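Local atomic coordinates of demethyldecarbamoylnovobiocin O-methyltransferase (Streptomyces caeruleus, PDB entry 2WK1), a protein that transfers a methyl group from S-adenosyl-L-methionine to the 4-hydroxyl of the noviose sugar, the penultimate step in making the antibiotic novobiocin. Residues A[45-57]-A[66-78]. Residues are numbered along the deposited sequence; the frame is centred on the assembly and turned at random.
Sequences VLAGTVYEDPAHR and TYREEVRNEGRDW. With SO4 (sulfate ion), chain D.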
loop_
_atom_site.group_PDB
_atom_site.type_symbol
_atom_site.label_atom_id
_atom_site.label_comp_id
_atom_site.label_asym_id
_atom_site.label_seq_id
_atom_site.Cartn_x
_atom_site.Cartn_y
_atom_site.Cartn_z
ATOM N N VAL A 45 3.735 -0.827 -2.369
ATOM C CA VAL A 45 3.475 -0.096 -1.127
ATOM C C VAL A 45 4.776 0.082 -0.341
ATOM O O VAL A 45 5.087 1.149 0.157
ATOM C CB VAL A 45 2.370 -0.811 -0.244
ATOM C CG1 VAL A 45 2.160 -0.045 1.013
ATOM C CG2 VAL A 45 1.087 -1.046 -1.051
ATOM N N LEU A 46 5.527 -0.992 -0.219
ATOM C CA LEU A 46 6.739 -0.948 0.589
ATOM C C LEU A 46 7.750 0.082 0.098
ATOM O O LEU A 46 8.404 0.762 0.901
ATOM C CB LEU A 46 7.397 -2.338 0.618
ATOM C CG LEU A 46 6.688 -3.361 1.504
ATOM C CD1 LEU A 46 7.192 -4.752 1.156
ATOM C CD2 LEU A 46 6.885 -3.069 2.977
ATOM N N ALA A 47 7.894 0.185 -1.222
ATOM C CA ALA A 47 8.814 1.149 -1.836
ATOM C C ALA A 47 8.185 2.523 -1.991
ATOM O O ALA A 47 8.874 3.485 -2.316
ATOM C CB ALA A 47 9.274 0.651 -3.183
ATOM N N GLY A 48 6.874 2.609 -1.784
ATOM C CA GLY A 48 6.170 3.877 -1.899
ATOM C C GLY A 48 5.899 4.353 -3.306
ATOM O O GLY A 48 5.564 5.532 -3.505
ATOM N N THR A 49 5.985 3.467 -4.285
ATOM C CA THR A 49 5.630 3.871 -5.650
ATOM C C THR A 49 4.113 4.116 -5.782
ATOM O O THR A 49 3.677 4.996 -6.506
ATOM C CB THR A 49 6.109 2.877 -6.718
ATOM O OG1 THR A 49 5.514 1.612 -6.478
ATOM C CG2 THR A 49 7.630 2.759 -6.735
ATOM N N VAL A 50 3.297 3.382 -5.028
ATOM C CA VAL A 50 1.863 3.440 -5.227
ATOM C C VAL A 50 1.298 4.788 -4.791
ATOM O O VAL A 50 0.294 5.247 -5.328
ATOM C CB VAL A 50 1.173 2.223 -4.564
ATOM C CG1 VAL A 50 1.184 2.327 -3.050
ATOM C CG2 VAL A 50 -0.250 2.067 -5.084
ATOM N N TYR A 51 1.972 5.436 -3.841
ATOM C CA TYR A 51 1.571 6.749 -3.357
ATOM C C TYR A 51 2.600 7.835 -3.630
ATOM O O TYR A 51 2.522 8.918 -3.067
ATOM C CB TYR A 51 1.146 6.710 -1.869
ATOM C CG TYR A 51 2.175 6.247 -0.847
ATOM C CD1 TYR A 51 2.374 4.900 -0.584
ATOM C CD2 TYR A 51 2.918 7.170 -0.128
ATOM C CE1 TYR A 51 3.297 4.486 0.357
ATOM C CE2 TYR A 51 3.838 6.765 0.823
ATOM C CZ TYR A 51 4.034 5.432 1.057
ATOM O OH TYR A 51 4.946 5.084 2.029
ATOM N N GLU A 52 3.572 7.536 -4.504
ATOM C CA GLU A 52 4.551 8.512 -4.985
ATOM C C GLU A 52 5.283 9.179 -3.837
ATOM O O GLU A 52 5.444 10.401 -3.789
ATOM C CB GLU A 52 3.876 9.547 -5.901
ATOM C CG GLU A 52 3.176 8.888 -7.062
ATOM C CD GLU A 52 2.423 9.826 -7.961
ATOM O OE1 GLU A 52 2.700 11.039 -7.979
ATOM O OE2 GLU A 52 1.573 9.322 -8.682
ATOM N N ASP A 53 5.754 8.370 -2.893
ATOM C CA ASP A 53 6.437 8.919 -1.740
ATOM C C ASP A 53 7.718 9.636 -2.168
ATOM O O ASP A 53 8.580 9.033 -2.819
ATOM C CB ASP A 53 6.781 7.792 -0.754
ATOM C CG ASP A 53 7.237 8.310 0.598
ATOM O OD1 ASP A 53 6.612 9.268 1.120
ATOM O OD2 ASP A 53 8.238 7.791 1.136
ATOM N N PRO A 54 7.858 10.922 -1.810
ATOM C CA PRO A 54 9.076 11.621 -2.196
ATOM C C PRO A 54 10.308 11.140 -1.461
ATOM O O PRO A 54 10.201 10.448 -0.446
ATOM C CB PRO A 54 8.775 13.078 -1.827
ATOM C CG PRO A 54 7.752 13.011 -0.829
ATOM C CD PRO A 54 6.943 11.780 -1.040
ATOM N N ALA A 55 11.476 11.528 -1.965
ATOM C CA ALA A 55 12.723 11.293 -1.251
ATOM C C ALA A 55 12.780 12.103 0.062
ATOM O O ALA A 55 12.185 13.197 0.190
ATOM C CB ALA A 55 13.931 11.606 -2.137
ATOM N N HIS A 56 13.489 11.554 1.045
ATOM C CA HIS A 56 13.655 12.125 2.381
ATOM C C HIS A 56 14.278 13.519 2.259
ATOM O O HIS A 56 15.143 13.737 1.400
ATOM C CB HIS A 56 14.606 11.205 3.185
ATOM C CG HIS A 56 14.478 11.316 4.668
ATOM N ND1 HIS A 56 14.897 12.422 5.384
ATOM C CD2 HIS A 56 14.014 10.429 5.579
ATOM C CE1 HIS A 56 14.667 12.218 6.669
ATOM N NE2 HIS A 56 14.134 11.015 6.814
ATOM N N ARG A 57 13.822 14.445 3.112
ATOM C CA ARG A 57 14.404 15.807 3.193
ATOM C C ARG A 57 15.933 15.765 3.341
ATOM O O ARG A 57 16.644 16.640 2.831
ATOM C CB ARG A 57 13.779 16.605 4.357
ATOM C CG ARG A 57 14.235 16.152 5.769
ATOM C CD ARG A 57 13.396 16.751 6.896
ATOM N NE ARG A 57 12.816 15.708 7.757
ATOM C CZ ARG A 57 13.456 15.078 8.747
ATOM N NH1 ARG A 57 14.728 15.358 9.031
ATOM N NH2 ARG A 57 12.815 14.149 9.459
ATOM N N THR A 66 11.495 15.368 -4.191
ATOM C CA THR A 66 10.605 14.975 -5.295
ATOM C C THR A 66 10.532 13.445 -5.409
ATOM O O THR A 66 11.435 12.722 -4.940
ATOM C CB THR A 66 11.054 15.592 -6.525
ATOM O OG1 THR A 66 10.041 16.205 -7.278
ATOM C CG2 THR A 66 12.405 16.289 -6.511
ATOM N N TYR A 67 9.424 12.954 -5.946
ATOM C CA TYR A 67 9.322 11.547 -6.335
ATOM C C TYR A 67 9.709 11.369 -7.787
ATOM O O TYR A 67 9.150 12.021 -8.676
ATOM C CB TYR A 67 7.892 11.031 -6.111
ATOM C CG TYR A 67 7.668 9.636 -6.640
ATOM C CD1 TYR A 67 8.216 8.537 -5.996
ATOM C CD2 TYR A 67 6.943 9.419 -7.797
ATOM C CE1 TYR A 67 8.046 7.274 -6.488
ATOM C CE2 TYR A 67 6.740 8.151 -8.290
ATOM C CZ TYR A 67 7.285 7.073 -7.611
ATOM O OH TYR A 67 7.089 5.800 -8.089
ATOM N N ARG A 68 10.638 10.454 -8.043
ATOM C CA ARG A 68 10.983 10.058 -9.409
ATOM C C ARG A 68 10.913 8.546 -9.519
ATOM O O ARG A 68 11.694 7.834 -8.869
ATOM C CB ARG A 68 12.392 10.523 -9.784
ATOM C CG ARG A 68 12.560 12.038 -9.815
ATOM C CD ARG A 68 14.004 12.427 -10.131
ATOM N NE ARG A 68 14.334 13.747 -9.583
ATOM C CZ ARG A 68 13.967 14.914 -10.114
ATOM N NH1 ARG A 68 13.247 14.963 -11.242
ATOM N NH2 ARG A 68 14.330 16.053 -9.511
ATOM N N GLU A 69 9.974 8.052 -10.315
ATOM C CA GLU A 69 9.729 6.617 -10.402
ATOM C C GLU A 69 10.968 5.842 -10.834
ATOM O O GLU A 69 11.231 4.767 -10.317
ATOM C CB GLU A 69 8.527 6.293 -11.305
ATOM C CG GLU A 69 8.127 4.837 -11.221
ATOM C CD GLU A 69 6.918 4.471 -12.049
ATOM O OE1 GLU A 69 6.426 5.316 -12.820
ATOM O OE2 GLU A 69 6.468 3.310 -11.925
ATOM N N GLU A 70 11.743 6.386 -11.766
ATOM C CA GLU A 70 12.916 5.687 -12.251
ATOM C C GLU A 70 13.963 5.498 -11.132
ATOM O O GLU A 70 14.598 4.447 -11.039
ATOM C CB GLU A 70 13.516 6.414 -13.480
ATOM C CG GLU A 70 13.986 7.876 -13.288
ATOM C CD GLU A 70 12.883 8.989 -13.331
ATOM O OE1 GLU A 70 11.638 8.729 -13.323
ATOM O OE2 GLU A 70 13.297 10.172 -13.368
ATOM N N VAL A 71 14.085 6.489 -10.254
ATOM C CA VAL A 71 15.008 6.439 -9.125
ATOM C C VAL A 71 14.508 5.407 -8.107
ATOM O O VAL A 71 15.283 4.572 -7.617
ATOM C CB VAL A 71 15.175 7.824 -8.471
ATOM C CG1 VAL A 71 15.963 7.748 -7.182
ATOM C CG2 VAL A 71 15.827 8.823 -9.478
ATOM N N ARG A 72 13.214 5.427 -7.809
ATOM C CA ARG A 72 12.651 4.483 -6.836
ATOM C C ARG A 72 12.689 3.051 -7.366
ATOM O O ARG A 72 12.899 2.101 -6.606
ATOM C CB ARG A 72 11.235 4.884 -6.473
ATOM C CG ARG A 72 10.674 4.116 -5.285
ATOM C CD ARG A 72 11.460 4.317 -3.988
ATOM N NE ARG A 72 11.721 5.726 -3.685
ATOM C CZ ARG A 72 10.810 6.607 -3.302
ATOM N NH1 ARG A 72 9.545 6.250 -3.105
ATOM N NH2 ARG A 72 11.170 7.867 -3.080
ATOM N N ASN A 73 12.538 2.887 -8.674
ATOM C CA ASN A 73 12.578 1.575 -9.281
ATOM C C ASN A 73 13.880 0.843 -9.043
ATOM O O ASN A 73 13.899 -0.389 -8.954
ATOM C CB ASN A 73 12.223 1.620 -10.774
ATOM C CG ASN A 73 10.899 1.054 -10.948
ATOM O OD1 ASN A 73 9.934 1.651 -10.499
ATOM N ND2 ASN A 73 10.863 -0.235 -11.302
ATOM N N GLU A 74 14.973 1.604 -8.974
ATOM C CA GLU A 74 16.306 1.054 -8.779
ATOM C C GLU A 74 16.846 1.258 -7.371
ATOM O O GLU A 74 17.964 0.916 -7.082
ATOM C CB GLU A 74 17.260 1.586 -9.846
ATOM C CG GLU A 74 16.910 1.070 -11.233
ATOM C CD GLU A 74 17.804 1.568 -12.323
ATOM O OE1 GLU A 74 18.253 2.733 -12.250
ATOM O OE2 GLU A 74 18.023 0.790 -13.277
ATOM N N GLY A 75 16.027 1.786 -6.473
ATOM C CA GLY A 75 16.432 1.932 -5.080
ATOM C C GLY A 75 17.560 2.920 -4.879
ATOM O O GLY A 75 18.466 2.693 -4.077
ATOM N N ARG A 76 17.464 4.051 -5.581
ATOM C CA ARG A 76 18.549 5.032 -5.570
ATOM C C ARG A 76 18.264 6.290 -4.790
ATOM O O ARG A 76 18.921 7.321 -4.953
ATOM C CB ARG A 76 18.977 5.324 -7.013
ATOM C CG ARG A 76 19.932 4.249 -7.509
ATOM C CD ARG A 76 21.287 4.453 -6.783
ATOM N NE ARG A 76 22.336 3.539 -7.183
ATOM C CZ ARG A 76 23.215 3.770 -8.148
ATOM N NH1 ARG A 76 23.189 4.909 -8.855
ATOM N NH2 ARG A 76 24.141 2.865 -8.387
ATOM N N ASP A 77 17.317 6.197 -3.877
ATOM C CA ASP A 77 17.059 7.244 -2.918
ATOM C C ASP A 77 16.650 6.669 -1.559
ATOM O O ASP A 77 16.505 5.432 -1.403
ATOM C CB ASP A 77 16.038 8.270 -3.461
ATOM C CG ASP A 77 14.644 7.707 -3.689
ATOM O OD1 ASP A 77 14.395 6.513 -3.418
ATOM O OD2 ASP A 77 13.764 8.516 -4.090
ATOM N N TRP A 78 16.493 7.562 -0.585
ATOM C CA TRP A 78 15.898 7.221 0.702
ATOM C C TRP A 78 14.476 7.761 0.719
ATOM O O TRP A 78 14.297 8.966 0.731
ATOM C CB TRP A 78 16.643 7.867 1.883
ATOM C CG TRP A 78 18.033 7.384 2.147
ATOM C CD1 TRP A 78 18.563 6.164 1.841
ATOM C CD2 TRP A 78 19.064 8.115 2.834
ATOM N NE1 TRP A 78 19.879 6.101 2.262
ATOM C CE2 TRP A 78 20.203 7.281 2.881
ATOM C CE3 TRP A 78 19.132 9.391 3.409
ATOM C CZ2 TRP A 78 21.400 7.679 3.486
ATOM C CZ3 TRP A 78 20.330 9.788 4.002
ATOM C CH2 TRP A 78 21.442 8.929 4.034
HETATM S S SO4 D . 25.915 4.469 -11.058
HETATM O O1 SO4 D . 27.216 4.168 -11.655
HETATM O O2 SO4 D . 25.266 3.186 -10.846
HETATM O O3 SO4 D . 25.163 5.298 -12.017
HETATM O O4 SO4 D . 26.073 5.190 -9.795
HETATM O O HOH W 1 4.554 5.625 -9.090
#
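Arg72 reaches from helix 69-73 into the loop after helix 35-47 and ties two backbone carbonyls together. Its NH1 donates to Ala47 O at 3.0 Å, in that carbonyl's plane, while NH1 and NH2 converge end-on on Asp53 O, NH2 at 2.9 Å. With CG anti to the backbone N (chi1 -169°), CG lies 3.6 Å from Thr49 CG2; bends at chi2 and chi3 then turn the guanidinium toward both carbonyls. Only arginine has a flat, five-hydrogen head able to serve these carbonyls and still pair side-on with Asp77, NE to OD1 at 2.8 Å and NH2 to OD2. That carboxylate probably balances the buried charge and fixes the guanidinium's rotation.

Beside it, the Tyr67 ring carries Glu52 CA over its face, 3.6 Å from the centroid, in a CH-pi contact; the hydroxyl touches Thr49 CG2 and shares a water with Thr49 O. Farther along, backbone bonds take over: Ala55 N to Thr66 O, and His56 N to Trp78 O at 2.7 Å.

Gly48 closes helix 35-47 in a Schellman motif: glycine reaches positive phi easily, and a CB would hit Asp53 CB. Asp53 OD2 accepts from Asn81 N and Ala82 N; Glu52 OE2 hydrogen-bonds Asn183 ND2 of the second subunit. Ala47 and Thr49 rest on helix 87-103. Trp78 lies against helix 167-170, its side chain about 4 Å from that of cofactor-binding Met85, so the contact probably borders the cofactor site.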